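Local atomic coordinates of protein argonaute (Marinitoga piezophila, PDB entry 5I4A), a protein that uses short guide RNAs with a 5'-hydroxyl end to bind complementary single-stranded DNA or RNA targets, which it cleaves as a metal-dependent endonuclease. Residues Arg19-Asn24 with Val72-Ile77; Ala464-Thr469 with Pro620-Ile625; Pro511-Ile516 with Asp537-Leu542. One frame throughout, in Å; residues are numbered along the deposited sequence.

Contacts 2 and 3 belong to the RNase H-like PIWI domain and share its mixed sheet, their centres about 14 Å apart; contact 1 lies in the N-terminal domain, its centre about 52 Å from that of contact 2 and 49 Å from that of contact 3. Contact 1, an antiparallel pairing at a partly exposed sheet edge, is held by backbone bonds, a salt bridge, a tyrosine hydroxyl and a bridging water. Contact 2, wholly buried, packs a helix on a strand mainly through apolar side chains, with no hydrogen bond between the segments. Contact 3 joins two parallel strands inside the sheet: backbone bonds and aliphatic packing in the core, an ion pair where the strands begin.

Contact 1: Arg19-Asn24 with Val72-Ile77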
loop_
_atom_site.group_PDB
_atom_site.type_symbol
_atom_site.label_atom_id
_atom_site.label_comp_id
_atom_site.label_asym_id
_atom_site.label_seq_id
_atom_site.Cartn_x
_atom_site.Cartn_y
_atom_site.Cartn_z
ATOM N N ARG A 19 18.653 -29.900 -11.623
ATOM C CA ARG A 19 19.653 -29.599 -10.608
ATOM C C ARG A 19 20.947 -30.320 -10.957
ATOM O O ARG A 19 20.987 -31.557 -10.981
ATOM C CB ARG A 19 19.165 -29.995 -9.213
ATOM C CG ARG A 19 20.169 -29.689 -8.111
ATOM C CD ARG A 19 19.515 -29.527 -6.745
ATOM N NE ARG A 19 18.627 -30.631 -6.399
ATOM C CZ ARG A 19 17.366 -30.481 -6.009
ATOM N NH1 ARG A 19 16.840 -29.269 -5.903
ATOM N NH2 ARG A 19 16.631 -31.545 -5.712
ATOM N N LEU A 20 21.995 -29.549 -11.227
ATOM C CA LEU A 20 23.308 -30.070 -11.579
ATOM C C LEU A 20 24.254 -29.927 -10.395
ATOM O O LEU A 20 24.115 -29.013 -9.581
ATOM C CB LEU A 20 23.883 -29.333 -12.792
ATOM C CG LEU A 20 22.971 -29.216 -14.014
ATOM C CD1 LEU A 20 23.655 -28.420 -15.109
ATOM C CD2 LEU A 20 22.582 -30.591 -14.514
ATOM N N TYR A 21 25.226 -30.833 -10.311
ATOM C CA TYR A 21 26.152 -30.884 -9.190
ATOM C C TYR A 21 27.588 -30.745 -9.672
ATOM O O TYR A 21 27.936 -31.167 -10.780
ATOM C CB TYR A 21 25.998 -32.189 -8.403
ATOM C CG TYR A 21 24.705 -32.285 -7.626
ATOM C CD1 TYR A 21 23.539 -32.734 -8.230
ATOM C CD2 TYR A 21 24.653 -31.926 -6.286
ATOM C CE1 TYR A 21 22.357 -32.823 -7.523
ATOM C CE2 TYR A 21 23.474 -32.013 -5.569
ATOM C CZ TYR A 21 22.331 -32.464 -6.193
ATOM O OH TYR A 21 21.155 -32.553 -5.485
ATOM N N PHE A 22 28.422 -30.153 -8.819
ATOM C CA PHE A 22 29.835 -29.950 -9.099
ATOM C C PHE A 22 30.628 -30.201 -7.827
ATOM O O PHE A 22 30.132 -29.978 -6.718
ATOM C CB PHE A 22 30.109 -28.529 -9.620
ATOM C CG PHE A 22 29.310 -28.167 -10.839
ATOM C CD1 PHE A 22 28.031 -27.650 -10.717
ATOM C CD2 PHE A 22 29.836 -28.349 -12.108
ATOM C CE1 PHE A 22 27.291 -27.323 -11.836
ATOM C CE2 PHE A 22 29.101 -28.021 -13.233
ATOM C CZ PHE A 22 27.829 -27.507 -13.096
ATOM N N TYR A 23 31.865 -30.667 -7.989
ATOM C CA TYR A 23 32.740 -30.903 -6.849
ATOM C C TYR A 23 34.138 -30.384 -7.148
ATOM O O TYR A 23 34.692 -30.659 -8.217
ATOM C CB TYR A 23 32.807 -32.389 -6.479
ATOM C CG TYR A 23 33.762 -32.640 -5.337
ATOM C CD1 TYR A 23 33.399 -32.345 -4.031
ATOM C CD2 TYR A 23 35.034 -33.145 -5.567
ATOM C CE1 TYR A 23 34.269 -32.555 -2.983
ATOM C CE2 TYR A 23 35.913 -33.358 -4.524
ATOM C CZ TYR A 23 35.526 -33.062 -3.235
ATOM O OH TYR A 23 36.397 -33.272 -2.194
ATOM N N ASN A 24 34.708 -29.653 -6.190
ATOM C CA ASN A 24 36.049 -29.089 -6.314
ATOM C C ASN A 24 36.839 -29.461 -5.067
ATOM O O ASN A 24 36.488 -29.012 -3.955
ATOM C CB ASN A 24 35.985 -27.570 -6.496
ATOM C CG ASN A 24 37.330 -26.957 -6.851
ATOM O OD1 ASN A 24 38.385 -27.477 -6.487
ATOM N ND2 ASN A 24 37.294 -25.836 -7.562
ATOM N N VAL A 72 29.711 -33.315 -11.652
ATOM C CA VAL A 72 29.461 -34.584 -10.984
ATOM C C VAL A 72 28.336 -35.309 -11.714
ATOM O O VAL A 72 27.444 -34.684 -12.299
ATOM C CB VAL A 72 29.137 -34.340 -9.490
ATOM C CG1 VAL A 72 28.309 -35.466 -8.886
ATOM C CG2 VAL A 72 30.428 -34.153 -8.703
ATOM N N GLU A 73 28.406 -36.647 -11.702
ATOM C CA GLU A 73 27.404 -37.477 -12.367
ATOM C C GLU A 73 25.981 -37.138 -11.936
ATOM O O GLU A 73 25.051 -37.211 -12.750
ATOM C CB GLU A 73 27.702 -38.952 -12.084
ATOM C CG GLU A 73 26.573 -39.919 -12.415
ATOM C CD GLU A 73 26.273 -40.876 -11.274
ATOM O OE1 GLU A 73 25.206 -40.737 -10.639
ATOM O OE2 GLU A 73 27.111 -41.761 -11.002
ATOM N N LYS A 74 25.793 -36.757 -10.676
ATOM C CA LYS A 74 24.455 -36.610 -10.115
ATOM C C LYS A 74 23.666 -35.516 -10.829
ATOM O O LYS A 74 24.157 -34.400 -11.027
ATOM C CB LYS A 74 24.554 -36.301 -8.622
ATOM C CG LYS A 74 23.246 -36.417 -7.860
ATOM C CD LYS A 74 23.427 -35.981 -6.413
ATOM C CE LYS A 74 22.297 -36.482 -5.528
ATOM N NZ LYS A 74 22.511 -36.103 -4.103
ATOM N N GLU A 75 22.439 -35.850 -11.222
ATOM C CA GLU A 75 21.505 -34.898 -11.803
ATOM C C GLU A 75 20.102 -35.225 -11.323
ATOM O O GLU A 75 19.767 -36.389 -11.088
ATOM C CB GLU A 75 21.538 -34.910 -13.336
ATOM C CG GLU A 75 22.701 -34.154 -13.944
ATOM C CD GLU A 75 22.570 -34.011 -15.445
ATOM O OE1 GLU A 75 21.497 -34.354 -15.983
ATOM O OE2 GLU A 75 23.541 -33.556 -16.087
ATOM N N GLU A 76 19.282 -34.188 -11.184
ATOM C CA GLU A 76 17.925 -34.344 -10.690
ATOM C C GLU A 76 16.983 -33.469 -11.504
ATOM O O GLU A 76 17.340 -32.365 -11.926
ATOM C CB GLU A 76 17.834 -33.995 -9.200
ATOM C CG GLU A 76 18.614 -34.950 -8.310
ATOM C CD GLU A 76 18.970 -34.347 -6.970
ATOM O OE1 GLU A 76 19.197 -33.120 -6.911
ATOM O OE2 GLU A 76 19.023 -35.098 -5.974
ATOM N N ILE A 77 15.777 -33.981 -11.724
ATOM C CA ILE A 77 14.740 -33.288 -12.477
ATOM C C ILE A 77 13.508 -33.198 -11.591
ATOM O O ILE A 77 12.967 -34.227 -11.168
ATOM C CB ILE A 77 14.425 -34.001 -13.801
ATOM C CG1 ILE A 77 15.574 -33.791 -14.790
ATOM C CG2 ILE A 77 13.107 -33.502 -14.374
ATOM C CD1 ILE A 77 15.910 -35.010 -15.617
HETATM O O HOH W 1 25.858 -32.720 -12.393
#
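Strands 19-22 and 74-77 run antiparallel in the four-stranded sheet of the N-terminal domain, their short axes approaching to 5.1 Å at 164°, with Arg-19 and Glu-76 as a hydrogen-bonded pair. The Arg-19 N to Glu-76 O bond is 2.8 Å and nearly straight. Farther along, where segment 72-77 turns a corner at Glu-73, Val-72 N reaches Tyr-21 O, and a water accepting from Tyr-21 N lies against Val-72 O and Lys-74 O. One carboxylate oxygen organises the side chains: Glu-76 OE1 takes Arg-19 NE at 2.6 Å, in the guanidinium plane, and the Tyr-21 hydroxyl OH at a very short 2.5 Å, from above the carboxylate plane. The guanidinium and carboxylate planes stand 83° apart, so this salt bridge rests on one oxygen. Two strong donors on OE1 would probably keep Glu-76 ionised. Extended Lys-74 crosses the Tyr-21 ring, its CD over one face, 3.6 Å from the centroid, as a CH-pi contact. Arg-19 NH1 has a second acid, Glu-54. Strand 16-22 pairs on its other side with strand 51-56, where Trp-52 meets the Tyr-21 ring; strand 74-79 is an edge strand, and Phe-22 turns from it toward Phe-32 of helix 29-40.

Contact 2: Ala464-Thr469 with Pro620-Ile625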
loop_
_atom_site.group_PDB
_atom_site.type_symbol
_atom_site.label_atom_id
_atom_site.label_comp_id
_atom_site.label_asym_id
_atom_site.label_seq_id
_atom_site.Cartn_x
_atom_site.Cartn_y
_atom_site.Cartn_z
ATOM N N ALA A 464 -9.412 -5.806 11.368
ATOM C CA ALA A 464 -10.483 -4.820 11.366
ATOM C C ALA A 464 -11.722 -5.436 10.735
ATOM O O ALA A 464 -11.636 -6.040 9.661
ATOM C CB ALA A 464 -10.073 -3.556 10.601
ATOM N N ALA A 465 -12.867 -5.275 11.396
ATOM C CA ALA A 465 -14.138 -5.805 10.919
ATOM C C ALA A 465 -15.140 -4.672 10.742
ATOM O O ALA A 465 -15.207 -3.756 11.569
ATOM C CB ALA A 465 -14.696 -6.855 11.886
ATOM N N VAL A 466 -15.913 -4.732 9.654
ATOM C CA VAL A 466 -16.931 -3.732 9.352
ATOM C C VAL A 466 -18.183 -4.433 8.840
ATOM O O VAL A 466 -18.153 -5.600 8.444
ATOM C CB VAL A 466 -16.463 -2.686 8.310
ATOM C CG1 VAL A 466 -15.105 -2.096 8.683
ATOM C CG2 VAL A 466 -16.428 -3.298 6.918
ATOM N N ASP A 467 -19.294 -3.696 8.837
ATOM C CA ASP A 467 -20.552 -4.206 8.317
ATOM C C ASP A 467 -20.803 -3.642 6.918
ATOM O O ASP A 467 -19.958 -2.954 6.335
ATOM C CB ASP A 467 -21.704 -3.906 9.290
ATOM C CG ASP A 467 -22.008 -2.414 9.441
ATOM O OD1 ASP A 467 -21.623 -1.596 8.580
ATOM O OD2 ASP A 467 -22.671 -2.058 10.439
ATOM N N ASN A 468 -21.992 -3.922 6.377
ATOM C CA ASN A 468 -22.323 -3.520 5.014
ATOM C C ASN A 468 -22.443 -2.010 4.857
ATOM O O ASN A 468 -22.390 -1.513 3.727
ATOM C CB ASN A 468 -23.631 -4.184 4.583
ATOM C CG ASN A 468 -24.838 -3.600 5.289
ATOM O OD1 ASN A 468 -24.952 -3.672 6.512
ATOM N ND2 ASN A 468 -25.749 -3.019 4.519
ATOM N N THR A 469 -22.610 -1.275 5.955
ATOM C CA THR A 469 -22.753 0.173 5.913
ATOM C C THR A 469 -21.436 0.909 6.106
ATOM O O THR A 469 -21.409 2.139 5.998
ATOM C CB THR A 469 -23.736 0.641 6.991
ATOM O OG1 THR A 469 -23.170 0.405 8.286
ATOM C CG2 THR A 469 -25.048 -0.116 6.879
ATOM N N PRO A 620 -10.196 -2.276 0.008
ATOM C CA PRO A 620 -11.435 -2.467 0.768
ATOM C C PRO A 620 -11.280 -1.896 2.167
ATOM O O PRO A 620 -10.222 -2.012 2.786
ATOM C CB PRO A 620 -11.616 -3.991 0.789
ATOM C CG PRO A 620 -10.272 -4.551 0.447
ATOM C CD PRO A 620 -9.649 -3.555 -0.476
ATOM N N TYR A 621 -12.344 -1.253 2.644
ATOM C CA TYR A 621 -12.279 -0.498 3.894
ATOM C C TYR A 621 -11.714 -1.293 5.068
ATOM O O TYR A 621 -10.848 -0.752 5.776
ATOM C CB TYR A 621 -13.676 0.060 4.211
ATOM C CG TYR A 621 -13.707 1.138 5.273
ATOM C CD1 TYR A 621 -12.756 2.153 5.298
ATOM C CD2 TYR A 621 -14.704 1.152 6.239
ATOM C CE1 TYR A 621 -12.792 3.140 6.268
ATOM C CE2 TYR A 621 -14.750 2.131 7.206
ATOM C CZ TYR A 621 -13.794 3.124 7.218
ATOM O OH TYR A 621 -13.847 4.098 8.188
ATOM N N PRO A 622 -12.114 -2.548 5.324
ATOM C CA PRO A 622 -11.464 -3.290 6.420
ATOM C C PRO A 622 -9.958 -3.420 6.254
ATOM O O PRO A 622 -9.221 -3.309 7.242
ATOM C CB PRO A 622 -12.168 -4.655 6.385
ATOM C CG PRO A 622 -12.806 -4.742 5.042
ATOM C CD PRO A 622 -13.192 -3.340 4.704
ATOM N N LEU A 623 -9.477 -3.649 5.030
ATOM C CA LEU A 623 -8.036 -3.710 4.801
ATOM C C LEU A 623 -7.398 -2.337 4.927
ATOM O O LEU A 623 -6.284 -2.209 5.449
ATOM C CB LEU A 623 -7.742 -4.301 3.424
ATOM C CG LEU A 623 -7.608 -5.816 3.318
ATOM C CD1 LEU A 623 -7.003 -6.163 1.977
ATOM C CD2 LEU A 623 -6.754 -6.359 4.450
ATOM N N HIS A 624 -8.078 -1.301 4.428
ATOM C CA HIS A 624 -7.584 0.062 4.601
ATOM C C HIS A 624 -7.382 0.387 6.075
ATOM O O HIS A 624 -6.361 0.969 6.461
ATOM C CB HIS A 624 -8.555 1.051 3.963
ATOM C CG HIS A 624 -8.183 2.484 4.177
ATOM N ND1 HIS A 624 -7.327 3.164 3.338
ATOM C CD2 HIS A 624 -8.540 3.363 5.144
ATOM C CE1 HIS A 624 -7.176 4.401 3.774
ATOM N NE2 HIS A 624 -7.902 4.548 4.869
ATOM N N ILE A 625 -8.343 0.006 6.916
ATOM C CA ILE A 625 -8.220 0.243 8.350
ATOM C C ILE A 625 -7.059 -0.557 8.926
ATOM O O ILE A 625 -6.228 -0.028 9.675
ATOM C CB ILE A 625 -9.542 -0.099 9.060
ATOM C CG1 ILE A 625 -10.689 0.751 8.508
ATOM C CG2 ILE A 625 -9.399 0.092 10.554
ATOM C CD1 ILE A 625 -12.058 0.135 8.720
#
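In the RNase H fold of the PIWI domain, helix 621-631 packs against the central sheet, and here its first turn lies along the end of strand 458-466, the short axes 7.3 Å apart and running at 149°. Val-466 splits its two methyls between the partners. CG1, anti to the carbonyl carbon (chi1 -50°), goes to Ile-625 CD1 at 3.8 Å and obliquely to the Tyr-621 ring; CG2, in the crowded position between N and the carbonyl carbon, meets Pro-622 CD at 3.9 Å. The valine crosses both Tyr-621 and Pro-622 at about a right angle. Within the helix, Ile-625 CD1 sits over the centre of the Tyr-621 ring, 3.6 Å above its plane, so ring, isoleucine tip and valine methyl form one cluster, which Ile-472 of the next strand joins. Pro-622 and Ile-625 both point at the strand, one turn apart on the same helix face. The Ile-625 side chain is about 7 Å from that of Asn-627, inferred to bind manganese. Earlier in the strand the Ala-464 CB lies 3.7 Å from Ile-625 CG2 and 3.5 Å from Pro-622 O.

Contact 3: Pro511-Ile516 with Asp537-Leu542; sequences PENVFI and DTKYTL
Backbone bonding defines this contact: strands 513-516 and 539-542 run parallel, their short axes approaching to 4.5 Å at 16°, as neighbours in the RNase H-like sheet of the PIWI domain. Val-514 sits opposite Tyr-540, its O taking Thr-541 N nearly along the C=O axis; its N gives only a weak bond to Lys-539 O. Ile-516 N to Thr-541 O is the straightest link, 165° at the hydrogen. Apolar packing follows on both faces. Ile-516 and Leu-542 lie side by side, Leu-542 CD2 3.7 Å from Ile-516 CB, while Ile-516 CD1 reaches the CB of Tyr-540. On the Asn-513 and Phe-515 face, Thr-541 CG2 lies over the Phe-515 ring, 4.0 Å from its centroid, as a CH-pi contact; Thr-541 OG1 bonds to Glu-588 O on the next strand. Polar groups come last. Glu-512, bent at chi2 (50°), swings OE2 to 3.5 Å from Lys-539 NZ, a salt bridge, and a water joins Pro-511 O to Thr-538 OG1. Asn-513 OD1 is buried without a partner, although its ND2 binds Asn-443. The ion pair and the water thus lie where the strands begin, while farther along strand 513-519, toward Asp-519, an inferred catalytic residue, backbone bonds and mostly apolar packing take over.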
loop_
_atom_site.group_PDB
_atom_site.type_symbol
_atom_site.label_atom_id
_atom_site.label_comp_id
_atom_site.label_asym_id
_atom_site.label_seq_id
_atom_site.Cartn_x
_atom_site.Cartn_y
_atom_site.Cartn_z
ATOM N N PRO A 511 -23.058 -13.885 11.740
ATOM C CA PRO A 511 -23.003 -13.553 10.315
ATOM C C PRO A 511 -23.179 -14.810 9.487
ATOM O O PRO A 511 -22.593 -15.854 9.780
ATOM C CB PRO A 511 -21.604 -12.954 10.141
ATOM C CG PRO A 511 -20.804 -13.543 11.256
ATOM C CD PRO A 511 -21.758 -13.702 12.406
ATOM N N GLU A 512 -24.014 -14.713 8.454
ATOM C CA GLU A 512 -24.193 -15.868 7.586
ATOM C C GLU A 512 -22.942 -16.132 6.762
ATOM O O GLU A 512 -22.610 -17.290 6.489
ATOM C CB GLU A 512 -25.404 -15.670 6.679
ATOM C CG GLU A 512 -26.015 -16.979 6.231
ATOM C CD GLU A 512 -26.261 -17.921 7.400
ATOM O OE1 GLU A 512 -27.237 -17.702 8.147
ATOM O OE2 GLU A 512 -25.465 -18.866 7.585
ATOM N N ASN A 513 -22.220 -15.081 6.386
ATOM C CA ASN A 513 -20.987 -15.206 5.626
ATOM C C ASN A 513 -19.919 -14.316 6.243
ATOM O O ASN A 513 -20.221 -13.266 6.817
ATOM C CB ASN A 513 -21.203 -14.839 4.156
ATOM C CG ASN A 513 -22.430 -15.508 3.567
ATOM O OD1 ASN A 513 -22.398 -16.687 3.216
ATOM N ND2 ASN A 513 -23.520 -14.756 3.454
ATOM N N VAL A 514 -18.664 -14.745 6.121
ATOM C CA VAL A 514 -17.528 -14.030 6.690
ATOM C C VAL A 514 -16.468 -13.871 5.607
ATOM O O VAL A 514 -15.945 -14.866 5.093
ATOM C CB VAL A 514 -16.945 -14.752 7.917
ATOM C CG1 VAL A 514 -15.745 -13.993 8.456
ATOM C CG2 VAL A 514 -18.001 -14.896 9.002
ATOM N N PHE A 515 -16.155 -12.625 5.266
ATOM C CA PHE A 515 -15.144 -12.305 4.267
ATOM C C PHE A 515 -13.836 -11.998 4.984
ATOM O O PHE A 515 -13.765 -11.047 5.771
ATOM C CB PHE A 515 -15.574 -11.113 3.412
ATOM C CG PHE A 515 -16.758 -11.387 2.524
ATOM C CD1 PHE A 515 -18.013 -11.620 3.065
ATOM C CD2 PHE A 515 -16.623 -11.387 1.147
ATOM C CE1 PHE A 515 -19.101 -11.867 2.252
ATOM C CE2 PHE A 515 -17.711 -11.630 0.328
ATOM C CZ PHE A 515 -18.951 -11.871 0.883
ATOM N N ILE A 516 -12.808 -12.796 4.716
ATOM C CA ILE A 516 -11.485 -12.599 5.297
ATOM C C ILE A 516 -10.582 -12.104 4.176
ATOM O O ILE A 516 -10.174 -12.875 3.299
ATOM C CB ILE A 516 -10.933 -13.875 5.945
ATOM C CG1 ILE A 516 -11.821 -14.317 7.109
ATOM C CG2 ILE A 516 -9.510 -13.653 6.430
ATOM C CD1 ILE A 516 -12.912 -15.294 6.710
ATOM N N ASP A 537 -19.761 -23.114 12.727
ATOM C CA ASP A 537 -20.485 -23.469 11.510
ATOM C C ASP A 537 -20.861 -22.237 10.697
ATOM O O ASP A 537 -22.041 -21.996 10.445
ATOM C CB ASP A 537 -21.752 -24.262 11.846
ATOM C CG ASP A 537 -21.469 -25.723 12.136
ATOM O OD1 ASP A 537 -21.437 -26.522 11.176
ATOM O OD2 ASP A 537 -21.283 -26.072 13.321
ATOM N N THR A 538 -19.867 -21.456 10.283
ATOM C CA THR A 538 -20.113 -20.251 9.503
ATOM C C THR A 538 -19.473 -20.381 8.126
ATOM O O THR A 538 -18.364 -20.910 7.986
ATOM C CB THR A 538 -19.603 -18.989 10.234
ATOM O OG1 THR A 538 -20.117 -17.816 9.589
ATOM C CG2 THR A 538 -18.095 -18.918 10.253
ATOM N N LYS A 539 -20.198 -19.921 7.109
ATOM C CA LYS A 539 -19.693 -19.925 5.746
ATOM C C LYS A 539 -18.798 -18.708 5.534
ATOM O O LYS A 539 -19.039 -17.639 6.099
ATOM C CB LYS A 539 -20.867 -19.956 4.766
ATOM C CG LYS A 539 -21.685 -21.250 4.916
ATOM C CD LYS A 539 -23.106 -21.159 4.363
ATOM C CE LYS A 539 -23.963 -20.100 5.006
ATOM N NZ LYS A 539 -25.213 -19.934 4.209
ATOM N N TYR A 540 -17.732 -18.887 4.755
ATOM C CA TYR A 540 -16.687 -17.878 4.675
ATOM C C TYR A 540 -16.043 -17.905 3.296
ATOM O O TYR A 540 -16.358 -18.746 2.449
ATOM C CB TYR A 540 -15.627 -18.101 5.759
ATOM C CG TYR A 540 -14.956 -19.445 5.634
ATOM C CD1 TYR A 540 -15.483 -20.560 6.267
ATOM C CD2 TYR A 540 -13.808 -19.606 4.865
ATOM C CE1 TYR A 540 -14.890 -21.790 6.150
ATOM C CE2 TYR A 540 -13.205 -20.842 4.741
ATOM C CZ TYR A 540 -13.755 -21.928 5.390
ATOM O OH TYR A 540 -13.185 -23.168 5.287
ATOM N N THR A 541 -15.120 -16.969 3.085
ATOM C CA THR A 541 -14.277 -16.938 1.900
ATOM C C THR A 541 -12.926 -16.356 2.292
ATOM O O THR A 541 -12.855 -15.426 3.101
ATOM C CB THR A 541 -14.907 -16.115 0.770
ATOM O OG1 THR A 541 -13.976 -15.997 -0.313
ATOM C CG2 THR A 541 -15.296 -14.721 1.260
ATOM N N LEU A 542 -11.862 -16.917 1.730
ATOM C CA LEU A 542 -10.499 -16.474 1.995
ATOM C C LEU A 542 -9.979 -15.746 0.765
ATOM O O LEU A 542 -9.946 -16.317 -0.330
ATOM C CB LEU A 542 -9.596 -17.652 2.356
ATOM C CG LEU A 542 -10.036 -18.360 3.636
ATOM C CD1 LEU A 542 -8.983 -19.353 4.107
ATOM C CD2 LEU A 542 -10.338 -17.323 4.703
HETATM O O HOH W 2 -22.572 -18.342 11.050
#